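Local coordinates for flagellar brake protein YcgR (Klebsiella pneumoniae, PDB 5KEC) that binds the second messenger cyclic di-GMP and, as the transcriptional activator MrkH, probably switches on the genes of type 3 fimbriae, at residues 142-147 / 205-209; 34-39 / 55-60; 73-78 / 103-107. All blocks are in the same frame, centred on the assembly; numbering follows the deposited sequence.

Contact 1: residues 142-147 / 205-209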
ATOM      1  N   ILE B 142      -3.356  -5.685 -10.468  1.00 25.86           N
ATOM      2  CA  ILE B 142      -4.253  -5.070  -9.508  1.00 29.23           C
ATOM      3  C   ILE B 142      -4.102  -5.701  -8.127  1.00 33.09           C
ATOM      4  O   ILE B 142      -3.906  -6.912  -7.997  1.00 39.88           O
ATOM      5  CB  ILE B 142      -5.720  -5.175 -10.001  1.00 36.50           C
ATOM      6  CG1 ILE B 142      -6.658  -4.331  -9.143  1.00 41.07           C
ATOM      7  CG2 ILE B 142      -6.174  -6.629 -10.045  1.00 36.10           C
ATOM      8  CD1 ILE B 142      -8.086  -4.345  -9.639  1.00 45.71           C
ATOM      9  N   SER B 143      -4.153  -4.861  -7.101  1.00 35.24           N
ATOM     10  CA  SER B 143      -4.227  -5.326  -5.726  1.00 33.95           C
ATOM     11  C   SER B 143      -5.449  -4.646  -5.134  1.00 35.04           C
ATOM     12  O   SER B 143      -6.252  -4.079  -5.874  1.00 31.52           O
ATOM     13  CB  SER B 143      -2.964  -4.955  -4.950  1.00 32.86           C
ATOM     14  OG  SER B 143      -2.828  -3.551  -4.833  1.00 25.53           O
ATOM     15  N   ASP B 144      -5.607  -4.699  -3.819  1.00 35.85           N
ATOM     16  CA  ASP B 144      -6.746  -4.036  -3.195  1.00 42.76           C
ATOM     17  C   ASP B 144      -6.415  -2.583  -2.888  1.00 38.57           C
ATOM     18  O   ASP B 144      -7.276  -1.818  -2.455  1.00 39.71           O
ATOM     19  CB  ASP B 144      -7.205  -4.781  -1.938  1.00 48.55           C
ATOM     20  CG  ASP B 144      -6.088  -4.993  -0.949  1.00 62.17           C
ATOM     21  OD1 ASP B 144      -6.144  -5.993  -0.202  1.00 70.77           O
ATOM     22  OD2 ASP B 144      -5.156  -4.161  -0.916  1.00 64.48           O
ATOM     23  N   GLY B 145      -5.167  -2.203  -3.134  1.00 28.88           N
ATOM     24  CA  GLY B 145      -4.727  -0.850  -2.853  1.00 33.02           C
ATOM     25  C   GLY B 145      -4.370  -0.061  -4.099  1.00 36.70           C
ATOM     26  O   GLY B 145      -4.265   1.166  -4.060  1.00 29.63           O
ATOM     27  N   GLY B 146      -4.175  -0.760  -5.210  1.00 31.04           N
ATOM     28  CA  GLY B 146      -3.837  -0.081  -6.446  1.00 34.09           C
ATOM     29  C   GLY B 146      -3.779  -0.974  -7.668  1.00 35.88           C
ATOM     30  O   GLY B 146      -4.243  -2.116  -7.655  1.00 31.25           O
ATOM     31  N   CYS B 147      -3.203  -0.437  -8.735  1.00 28.95           N
ATOM     32  CA  CYS B 147      -3.134  -1.148  -9.999  1.00 26.77           C
ATOM     33  C   CYS B 147      -2.073  -0.520 -10.876  1.00 29.07           C
ATOM     34  O   CYS B 147      -1.676   0.627 -10.665  1.00 29.45           O
ATOM     35  CB  CYS B 147      -4.483  -1.086 -10.713  1.00 35.61           C
ATOM     36  SG  CYS B 147      -4.967   0.596 -11.163  1.00 43.77           S
ATOM     37  N   ILE B 205       1.991   2.938 -15.575  1.00 19.60           N
ATOM     38  CA  ILE B 205       1.714   3.904 -14.528  1.00 29.66           C
ATOM     39  C   ILE B 205       1.131   3.185 -13.327  1.00 29.72           C
ATOM     40  O   ILE B 205       0.060   2.585 -13.411  1.00 25.11           O
ATOM     41  CB  ILE B 205       0.752   5.007 -15.006  1.00 31.92           C
ATOM     42  CG1 ILE B 205       1.348   5.742 -16.210  1.00 32.70           C
ATOM     43  CG2 ILE B 205       0.468   5.984 -13.881  1.00 31.83           C
ATOM     44  CD1 ILE B 205       0.805   5.284 -17.539  1.00 25.20           C
ATOM     45  N   SER B 206       1.861   3.224 -12.216  1.00 24.52           N
ATOM     46  CA  SER B 206       1.425   2.565 -10.997  1.00 24.89           C
ATOM     47  C   SER B 206       0.611   3.549 -10.196  1.00 31.33           C
ATOM     48  O   SER B 206       1.038   4.682  -9.970  1.00 32.53           O
ATOM     49  CB  SER B 206       2.619   2.064 -10.181  1.00 32.85           C
ATOM     50  OG  SER B 206       3.283   1.021 -10.873  1.00 43.41           O
ATOM     51  N   CYS B 207      -0.570   3.119  -9.776  1.00 25.36           N
ATOM     52  CA  CYS B 207      -1.501   4.022  -9.118  1.00 27.98           C
ATOM     53  C   CYS B 207      -1.977   3.483  -7.784  1.00 26.81           C
ATOM     54  O   CYS B 207      -1.972   2.277  -7.543  1.00 33.85           O
ATOM     55  CB  CYS B 207      -2.696   4.293 -10.030  1.00 29.36           C
ATOM     56  SG  CYS B 207      -2.254   5.208 -11.533  1.00 41.86           S
ATOM     57  N   GLN B 208      -2.377   4.398  -6.915  1.00 34.77           N
ATOM     58  CA  GLN B 208      -2.968   4.033  -5.647  1.00 38.22           C
ATOM     59  C   GLN B 208      -4.449   4.371  -5.737  1.00 34.83           C
ATOM     60  O   GLN B 208      -4.814   5.455  -6.186  1.00 34.64           O
ATOM     61  CB  GLN B 208      -2.301   4.816  -4.521  1.00 45.54           C
ATOM     62  CG  GLN B 208      -2.651   4.342  -3.127  1.00 56.21           C
ATOM     63  CD  GLN B 208      -2.025   5.211  -2.056  1.00 65.77           C
ATOM     64  OE1 GLN B 208      -2.669   6.115  -1.522  1.00 68.87           O
ATOM     65  NE2 GLN B 208      -0.761   4.944  -1.741  1.00 63.55           N
ATOM     66  N   PHE B 209      -5.298   3.428  -5.341  1.00 31.36           N
ATOM     67  CA  PHE B 209      -6.740   3.655  -5.314  1.00 27.62           C
ATOM     68  C   PHE B 209      -7.118   4.646  -4.220  1.00 32.33           C
ATOM     69  O   PHE B 209      -6.675   4.516  -3.079  1.00 32.67           O
ATOM     70  CB  PHE B 209      -7.482   2.341  -5.053  1.00 27.62           C
ATOM     71  CG  PHE B 209      -7.436   1.372  -6.194  1.00 31.83           C
ATOM     72  CD1 PHE B 209      -7.350   0.010  -5.955  1.00 29.43           C
ATOM     73  CD2 PHE B 209      -7.500   1.815  -7.504  1.00 35.74           C
ATOM     74  CE1 PHE B 209      -7.319  -0.891  -7.002  1.00 30.46           C
ATOM     75  CE2 PHE B 209      -7.467   0.921  -8.555  1.00 35.35           C
ATOM     76  CZ  PHE B 209      -7.377  -0.433  -8.305  1.00 33.98           C
TER
HETATM   77  O   HOH W   1      -5.312   2.633  -1.843  1.00 44.97           O
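Cys147 and Cys207 form an antiparallel hydrogen-bonded pair: Cys207 N reaches Cys147 O at 2.9 Å, nearly head-on to the carbonyl (C=O...N 171°), while Cys147 N returns a longer bond to Cys207 O at 3.2 Å. One step along, Gly146 faces Gln208 as a non-hydrogen-bonded pair, and the ladder ends with Phe209 N bound to Gly145 O at 2.8 Å. A water donating to both Gly145 O and Phe209 O adds a second grip on that carbonyl. Weaker support comes from Gly146 CA, 3.2 Å from Cys207 O in a CA-H...O contact.

The apolar part centres on the Phe209 ring, which folds over the turn. Gly146 CA sits over one face, 3.7 Å from the ring centroid and 19° off its normal, a CH-pi contact offset toward the rim. Asp144 O lies in the ring plane at the edge, and CG1 of Ile142 reaches the edge at CZ of Phe209, 4.1 Å away. Cys147, with SG between its backbone N and carbonyl carbon (chi1 63°), brings SG obliquely against CE2 of Phe209 at 3.6 Å.

Within the turn, Ser143 OG accepts from the N-H groups of both Gly145 and Gly146, an ST turn and ST motif sharing one oxygen. Asp141, Ser143 and Gly146 match the DxSxxG signature of PilZ domains; all three bind cyclic di-GMP in a ligand-bound structure of this protein, as do Ser206 and Cys207, so this pairing builds part of the nucleotide site, vacant here.

Contact 2: residues 34-39 / 55-60; sequences FNNTSI and THRKIP
Phe34 and Ile59 are the closest backbone pair near one end, their CA atoms 7.0 Å apart, and Ile39 and Thr55 face each other at the other with CA atoms 8.8 Å apart, separations too wide for strand pairing, so the contact rests mainly on side chains. Residues Phe34 to Thr37 form a type II' turn, closed by backbone bonds in both directions between these two residues.

Phe34 makes the largest share of the contact. CG1 of Ile59 stands over one face of its ring, 4.1 Å from the ring centroid and 24° off the normal, in a CH-pi contact; the two side chains cross at about a right angle. Placing CG between the backbone N and the carbonyl carbon (chi1 40°) turns the ring across segment 55-60, with its CE1 3.7 Å from Lys58 O. Pro60 CD packs on CB of Phe34 at 4.0 Å.

At the far end, CD1 of Ile39 touches Thr55 OG1 at 3.5 Å. That oxygen also accepts from Arg57 N in an ST turn at 3.1 Å, at the point where the chain leaves strand 50-55. Between the two ends, the aliphatic part of Arg57 lies against Ile39, CG to CG2 at 4.2 Å.

Tyr96, from strand 94-99, hydrogen-bonds through its OH to both Arg57 O and Ile59 N. The contact thus lays the loop between strands 50-55 and 64-71 against the hairpin of strands 29-34 and 37-46.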
ATOM      1  N   PHE B  34       6.063   2.068   2.051  1.00 38.84           N
ATOM      2  CA  PHE B  34       5.443   3.226   1.415  1.00 42.10           C
ATOM      3  C   PHE B  34       5.733   3.217  -0.072  1.00 43.27           C
ATOM      4  O   PHE B  34       6.888   3.118  -0.487  1.00 41.86           O
ATOM      5  CB  PHE B  34       5.887   4.545   2.058  1.00 40.61           C
ATOM      6  CG  PHE B  34       7.341   4.590   2.422  1.00 40.96           C
ATOM      7  CD1 PHE B  34       8.259   5.209   1.593  1.00 45.77           C
ATOM      8  CD2 PHE B  34       7.790   4.023   3.599  1.00 43.71           C
ATOM      9  CE1 PHE B  34       9.592   5.253   1.928  1.00 39.03           C
ATOM     10  CE2 PHE B  34       9.123   4.065   3.939  1.00 47.13           C
ATOM     11  CZ  PHE B  34      10.025   4.682   3.101  1.00 47.41           C
ATOM     12  N   ASN B  35       4.672   3.293  -0.869  1.00 39.57           N
ATOM     13  CA  ASN B  35       4.802   3.302  -2.317  1.00 40.61           C
ATOM     14  C   ASN B  35       5.538   2.066  -2.837  1.00 42.61           C
ATOM     15  O   ASN B  35       5.030   0.949  -2.765  1.00 39.85           O
ATOM     16  CB  ASN B  35       5.513   4.582  -2.764  1.00 47.81           C
ATOM     17  CG  ASN B  35       4.885   5.836  -2.171  1.00 55.95           C
ATOM     18  OD1 ASN B  35       3.668   5.906  -1.988  1.00 57.10           O
ATOM     19  ND2 ASN B  35       5.714   6.831  -1.866  1.00 52.37           N
ATOM     20  N   ASN B  36       6.747   2.279  -3.344  1.00 41.07           N
ATOM     21  CA  ASN B  36       7.546   1.222  -3.947  1.00 44.41           C
ATOM     22  C   ASN B  36       8.489   0.585  -2.938  1.00 41.51           C
ATOM     23  O   ASN B  36       9.061  -0.484  -3.179  1.00 37.90           O
ATOM     24  CB  ASN B  36       8.385   1.820  -5.073  1.00 46.08           C
ATOM     25  CG  ASN B  36       8.259   1.051  -6.358  1.00 57.41           C
ATOM     26  OD1 ASN B  36       7.231   0.421  -6.615  1.00 64.01           O
ATOM     27  ND2 ASN B  36       9.304   1.093  -7.183  1.00 51.36           N
ATOM     28  N   THR B  37       8.644   1.258  -1.807  1.00 35.95           N
ATOM     29  CA  THR B  37       9.775   1.025  -0.926  1.00 35.56           C
ATOM     30  C   THR B  37       9.417   0.314   0.368  1.00 30.95           C
ATOM     31  O   THR B  37       8.315   0.450   0.893  1.00 29.69           O
ATOM     32  CB  THR B  37      10.464   2.361  -0.586  1.00 44.60           C
ATOM     33  OG1 THR B  37      10.805   3.043  -1.800  1.00 55.24           O
ATOM     34  CG2 THR B  37      11.723   2.135   0.244  1.00 37.26           C
ATOM     35  N   SER B  38      10.377  -0.445   0.875  1.00 35.91           N
ATOM     36  CA  SER B  38      10.260  -1.100   2.163  1.00 31.43           C
ATOM     37  C   SER B  38      11.589  -0.954   2.873  1.00 34.55           C
ATOM     38  O   SER B  38      12.642  -1.235   2.300  1.00 30.38           O
ATOM     39  CB  SER B  38       9.924  -2.578   1.979  1.00 36.41           C
ATOM     40  OG  SER B  38      10.237  -3.319   3.139  1.00 41.16           O
ATOM     41  N   ILE B  39      11.555  -0.490   4.115  1.00 37.56           N
ATOM     42  CA  ILE B  39      12.779  -0.440   4.899  1.00 41.42           C
ATOM     43  C   ILE B  39      12.618  -1.233   6.189  1.00 30.07           C
ATOM     44  O   ILE B  39      11.520  -1.348   6.729  1.00 20.48           O
ATOM     45  CB  ILE B  39      13.223   1.007   5.202  1.00 44.32           C
ATOM     46  CG1 ILE B  39      12.471   1.564   6.407  1.00 36.25           C
ATOM     47  CG2 ILE B  39      13.026   1.898   3.981  1.00 50.07           C
ATOM     48  CD1 ILE B  39      12.841   2.987   6.736  1.00 40.80           C
ATOM     49  N   THR B  55      15.061   7.227  10.389  1.00 25.30           N
ATOM     50  CA  THR B  55      15.514   6.872   9.057  1.00 28.89           C
ATOM     51  C   THR B  55      15.831   8.131   8.263  1.00 34.48           C
ATOM     52  O   THR B  55      15.261   9.188   8.510  1.00 33.60           O
ATOM     53  CB  THR B  55      14.440   6.060   8.309  1.00 31.29           C
ATOM     54  OG1 THR B  55      14.869   5.817   6.964  1.00 29.64           O
ATOM     55  CG2 THR B  55      13.127   6.819   8.280  1.00 39.02           C
ATOM     56  N   HIS B  56      16.748   8.021   7.311  1.00 37.64           N
ATOM     57  CA  HIS B  56      17.065   9.158   6.456  1.00 49.28           C
ATOM     58  C   HIS B  56      16.041   9.320   5.334  1.00 42.40           C
ATOM     59  O   HIS B  56      15.975  10.368   4.696  1.00 41.66           O
ATOM     60  CB  HIS B  56      18.483   9.038   5.886  1.00 58.07           C
ATOM     61  CG  HIS B  56      19.558   9.406   6.860  1.00 67.51           C
ATOM     62  ND1 HIS B  56      20.119   8.497   7.732  1.00 70.20           N
ATOM     63  CD2 HIS B  56      20.171  10.589   7.108  1.00 67.93           C
ATOM     64  CE1 HIS B  56      21.032   9.101   8.470  1.00 71.22           C
ATOM     65  NE2 HIS B  56      21.084  10.372   8.110  1.00 68.61           N
ATOM     66  N   ARG B  57      15.237   8.285   5.106  1.00 40.53           N
ATOM     67  CA  ARG B  57      14.261   8.304   4.019  1.00 41.96           C
ATOM     68  C   ARG B  57      13.104   9.266   4.298  1.00 43.59           C
ATOM     69  O   ARG B  57      12.756   9.525   5.453  1.00 34.51           O
ATOM     70  CB  ARG B  57      13.708   6.900   3.770  1.00 46.44           C
ATOM     71  CG  ARG B  57      14.707   5.782   4.003  1.00 54.96           C
ATOM     72  CD  ARG B  57      15.778   5.738   2.934  1.00 61.79           C
ATOM     73  NE  ARG B  57      15.243   5.313   1.645  1.00 69.48           N
ATOM     74  CZ  ARG B  57      15.963   4.719   0.700  1.00 77.11           C
ATOM     75  NH1 ARG B  57      17.250   4.467   0.901  1.00 69.68           N
ATOM     76  NH2 ARG B  57      15.393   4.368  -0.444  1.00 88.47           N
ATOM     77  N   LYS B  58      12.515   9.796   3.232  1.00 38.58           N
ATOM     78  CA  LYS B  58      11.313  10.611   3.359  1.00 47.49           C
ATOM     79  C   LYS B  58      10.092   9.702   3.285  1.00 45.03           C
ATOM     80  O   LYS B  58       9.970   8.883   2.372  1.00 41.83           O
ATOM     81  CB  LYS B  58      11.239  11.673   2.254  1.00 55.92           C
ATOM     82  CG  LYS B  58      12.214  12.841   2.401  1.00 63.05           C
ATOM     83  CD  LYS B  58      13.639  12.446   2.042  1.00 65.04           C
ATOM     84  CE  LYS B  58      14.445  13.655   1.578  1.00 58.66           C
ATOM     85  NZ  LYS B  58      14.431  14.764   2.574  1.00 50.11           N
ATOM     86  N   ILE B  59       9.198   9.843   4.255  1.00 38.58           N
ATOM     87  CA  ILE B  59       7.990   9.035   4.302  1.00 40.83           C
ATOM     88  C   ILE B  59       6.775   9.946   4.214  1.00 43.87           C
ATOM     89  O   ILE B  59       6.653  10.889   4.996  1.00 37.21           O
ATOM     90  CB  ILE B  59       7.920   8.216   5.602  1.00 37.24           C
ATOM     91  CG1 ILE B  59       9.194   7.389   5.778  1.00 53.29           C
ATOM     92  CG2 ILE B  59       6.691   7.316   5.613  1.00 32.82           C
ATOM     93  CD1 ILE B  59       9.333   6.775   7.157  1.00 55.22           C
ATOM     94  N   PRO B  60       5.870   9.662   3.265  1.00 58.19           N
ATOM     95  CA  PRO B  60       4.669  10.482   3.064  1.00 60.48           C
ATOM     96  C   PRO B  60       3.906  10.713   4.364  1.00 67.98           C
ATOM     97  O   PRO B  60       3.779   9.798   5.180  1.00 64.78           O
ATOM     98  CB  PRO B  60       3.825   9.646   2.089  1.00 59.05           C
ATOM     99  CG  PRO B  60       4.428   8.268   2.108  1.00 62.22           C
ATOM    100  CD  PRO B  60       5.884   8.484   2.383  1.00 62.07           C
TER

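Contact 3: residues 73-78 / 103-107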
ATOM      1  N   SER B  73       6.336 -14.173  17.761  1.00 49.16           N
ATOM      2  CA  SER B  73       4.995 -14.727  17.884  1.00 55.56           C
ATOM      3  C   SER B  73       4.271 -14.726  16.541  1.00 53.03           C
ATOM      4  O   SER B  73       3.196 -15.309  16.403  1.00 55.58           O
ATOM      5  CB  SER B  73       4.194 -13.935  18.916  1.00 56.04           C
ATOM      6  OG  SER B  73       4.140 -12.558  18.571  1.00 59.10           O
ATOM      7  N   GLY B  74       4.876 -14.074  15.554  1.00 47.40           N
ATOM      8  CA  GLY B  74       4.294 -13.957  14.229  1.00 37.64           C
ATOM      9  C   GLY B  74       4.382 -12.523  13.754  1.00 38.61           C
ATOM     10  O   GLY B  74       4.719 -11.633  14.528  1.00 44.78           O
ATOM     11  N   LYS B  75       4.093 -12.293  12.479  1.00 37.52           N
ATOM     12  CA  LYS B  75       4.098 -10.940  11.949  1.00 36.10           C
ATOM     13  C   LYS B  75       2.918 -10.170  12.538  1.00 37.26           C
ATOM     14  O   LYS B  75       1.778 -10.638  12.499  1.00 36.66           O
ATOM     15  CB  LYS B  75       4.001 -10.953  10.421  1.00 46.64           C
ATOM     16  CG  LYS B  75       4.939 -11.935   9.720  1.00 59.64           C
ATOM     17  CD  LYS B  75       6.397 -11.607   9.980  1.00 64.69           C
ATOM     18  CE  LYS B  75       7.320 -12.608   9.296  1.00 61.44           C
ATOM     19  NZ  LYS B  75       8.723 -12.494   9.797  1.00 55.79           N
ATOM     20  N   ILE B  76       3.193  -8.997  13.096  1.00 35.31           N
ATOM     21  CA  ILE B  76       2.129  -8.136  13.594  1.00 31.93           C
ATOM     22  C   ILE B  76       1.932  -6.988  12.620  1.00 36.45           C
ATOM     23  O   ILE B  76       2.771  -6.089  12.533  1.00 32.64           O
ATOM     24  CB  ILE B  76       2.468  -7.560  14.981  1.00 35.52           C
ATOM     25  CG1 ILE B  76       2.957  -8.670  15.916  1.00 32.86           C
ATOM     26  CG2 ILE B  76       1.265  -6.834  15.562  1.00 31.61           C
ATOM     27  CD1 ILE B  76       3.466  -8.164  17.245  1.00 38.64           C
ATOM     28  N   GLU B  77       0.832  -7.018  11.876  1.00 29.36           N
ATOM     29  CA  GLU B  77       0.586  -5.953  10.917  1.00 29.51           C
ATOM     30  C   GLU B  77      -0.400  -4.903  11.426  1.00 22.71           C
ATOM     31  O   GLU B  77      -1.339  -5.200  12.172  1.00 22.31           O
ATOM     32  CB  GLU B  77       0.154  -6.510   9.558  1.00 41.78           C
ATOM     33  CG  GLU B  77      -1.215  -7.145   9.517  1.00 49.56           C
ATOM     34  CD  GLU B  77      -1.528  -7.701   8.140  1.00 61.57           C
ATOM     35  OE1 GLU B  77      -0.936  -8.737   7.771  1.00 57.66           O
ATOM     36  OE2 GLU B  77      -2.350  -7.092   7.420  1.00 66.01           O
ATOM     37  N   PHE B  78      -0.159  -3.665  11.024  1.00 23.79           N
ATOM     38  CA  PHE B  78      -0.983  -2.556  11.455  1.00 24.42           C
ATOM     39  C   PHE B  78      -0.709  -1.355  10.567  1.00 27.90           C
ATOM     40  O   PHE B  78       0.244  -1.352   9.789  1.00 26.40           O
ATOM     41  CB  PHE B  78      -0.695  -2.215  12.919  1.00 21.46           C
ATOM     42  CG  PHE B  78       0.728  -1.822  13.181  1.00 31.19           C
ATOM     43  CD1 PHE B  78       1.092  -0.489  13.239  1.00 31.54           C
ATOM     44  CD2 PHE B  78       1.708  -2.792  13.363  1.00 36.87           C
ATOM     45  CE1 PHE B  78       2.408  -0.123  13.484  1.00 24.56           C
ATOM     46  CE2 PHE B  78       3.023  -2.435  13.609  1.00 31.72           C
ATOM     47  CZ  PHE B  78       3.371  -1.097  13.671  1.00 28.53           C
ATOM     48  N   CYS B 103      -5.502  -0.961  16.203  1.00 27.27           N
ATOM     49  CA  CYS B 103      -5.778  -2.349  15.882  1.00 31.35           C
ATOM     50  C   CYS B 103      -4.521  -3.048  15.377  1.00 29.09           C
ATOM     51  O   CYS B 103      -3.785  -2.509  14.550  1.00 33.59           O
ATOM     52  CB  CYS B 103      -6.896  -2.453  14.845  1.00 30.70           C
ATOM     53  SG  CYS B 103      -7.704  -4.068  14.805  1.00 49.21           S
ATOM     54  N   LEU B 104      -4.276  -4.244  15.896  1.00 34.65           N
ATOM     55  CA  LEU B 104      -3.169  -5.070  15.452  1.00 26.68           C
ATOM     56  C   LEU B 104      -3.727  -6.386  14.959  1.00 29.54           C
ATOM     57  O   LEU B 104      -4.678  -6.919  15.533  1.00 29.86           O
ATOM     58  CB  LEU B 104      -2.200  -5.355  16.602  1.00 37.14           C
ATOM     59  CG  LEU B 104      -1.452  -4.185  17.235  1.00 37.02           C
ATOM     60  CD1 LEU B 104      -0.641  -4.671  18.421  1.00 26.06           C
ATOM     61  CD2 LEU B 104      -0.559  -3.523  16.205  1.00 42.08           C
ATOM     62  N   GLN B 105      -3.134  -6.910  13.894  1.00 31.36           N
ATOM     63  CA  GLN B 105      -3.471  -8.247  13.437  1.00 40.58           C
ATOM     64  C   GLN B 105      -2.220  -9.114  13.330  1.00 32.44           C
ATOM     65  O   GLN B 105      -1.300  -8.813  12.572  1.00 36.58           O
ATOM     66  CB  GLN B 105      -4.219  -8.202  12.107  1.00 45.39           C
ATOM     67  CG  GLN B 105      -4.520  -9.575  11.539  1.00 51.62           C
ATOM     68  CD  GLN B 105      -5.520  -9.520  10.406  1.00 62.65           C
ATOM     69  OE1 GLN B 105      -6.536  -8.833  10.497  1.00 69.98           O
ATOM     70  NE2 GLN B 105      -5.236 -10.240   9.327  1.00 63.94           N
ATOM     71  N   VAL B 106      -2.188 -10.187  14.110  1.00 31.69           N
ATOM     72  CA  VAL B 106      -1.076 -11.113  14.069  1.00 32.98           C
ATOM     73  C   VAL B 106      -1.295 -12.100  12.937  1.00 33.48           C
ATOM     74  O   VAL B 106      -2.233 -12.897  12.964  1.00 34.24           O
ATOM     75  CB  VAL B 106      -0.926 -11.875  15.391  1.00 38.55           C
ATOM     76  CG1 VAL B 106       0.275 -12.809  15.327  1.00 41.74           C
ATOM     77  CG2 VAL B 106      -0.784 -10.899  16.544  1.00 40.67           C
ATOM     78  N   VAL B 107      -0.432 -12.025  11.933  1.00 33.09           N
ATOM     79  CA  VAL B 107      -0.500 -12.921  10.794  1.00 39.28           C
ATOM     80  C   VAL B 107       0.780 -13.739  10.712  1.00 40.82           C
ATOM     81  O   VAL B 107       1.842 -13.302  11.154  1.00 43.89           O
ATOM     82  CB  VAL B 107      -0.689 -12.143   9.483  1.00 39.13           C
ATOM     83  CG1 VAL B 107      -2.083 -11.547   9.420  1.00 45.17           C
ATOM     84  CG2 VAL B 107       0.369 -11.053   9.359  1.00 37.01           C
TER
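Glu77 and Gln105 form a hydrogen-bonded antiparallel pair: Glu77 N binds Gln105 O at 2.9 Å, and Gln105 N answers to Glu77 O at 3.0 Å, nearly straight and in the carbonyl plane. Val107 N then binds Lys75 O at 2.7 Å, whereas the return bond from Lys75 N to Val107 O is weak and bent.

On the face of Ile76 and Val106, Leu104 CD2 touches both CG2 of Ile76, 3.8 Å away, and CB of Phe78, 3.5 Å away. On the opposite face, that of Lys75, Glu77, Gln105 and Val107, the Glu77 and Gln105 side chains run alongside each other, carboxylate and amide planes 19° apart. With CG between the backbone N and the carbonyl carbon (chi1 69°) and the chain extended beyond, Glu77 crosses Val107 at about a right angle, OE1 against its CG1 and CG2 methyls.

These strands, 74-87 and 104-107, meet at 150° between their short segments in the antiparallel sheet of the MrkH-like, YcgR-like domain. Helix 13-25 covers the Leu104 face through Ile16, Ile19 and Phe20; Phe20 also meets the Phe78 ring edge-to-face. On the other face, Glu77 OE2 forms a salt bridge with Arg111 and Lys75 NZ bonds to His70 ND1; both partners bind cyclic di-GMP in another structure of this protein.

How the contacts relate
From the N terminus, contact 2 comes first, closing the loop of residues 40-54, in which the chain runs out along strand 37-46 and back along 50-55. Contact 3 follows, bringing 103-107 back to 73-78 after the chain has run out along strand 74-87 and back along 94-99. Contact 1 comes last and spans 148-204. The three loops stand in series, with neither nesting nor crossing. Contacts 2 and 3 both reach the same N-terminal sheet, their centres about 20 Å apart; contact 1 lies in the second, C-terminal sheet. Between them runs the arginine-rich linker holding Arg109, Arg110, Arg111 and Arg114. Contacts 1 and 2 do not touch, their nearest atoms being about 5 Å apart.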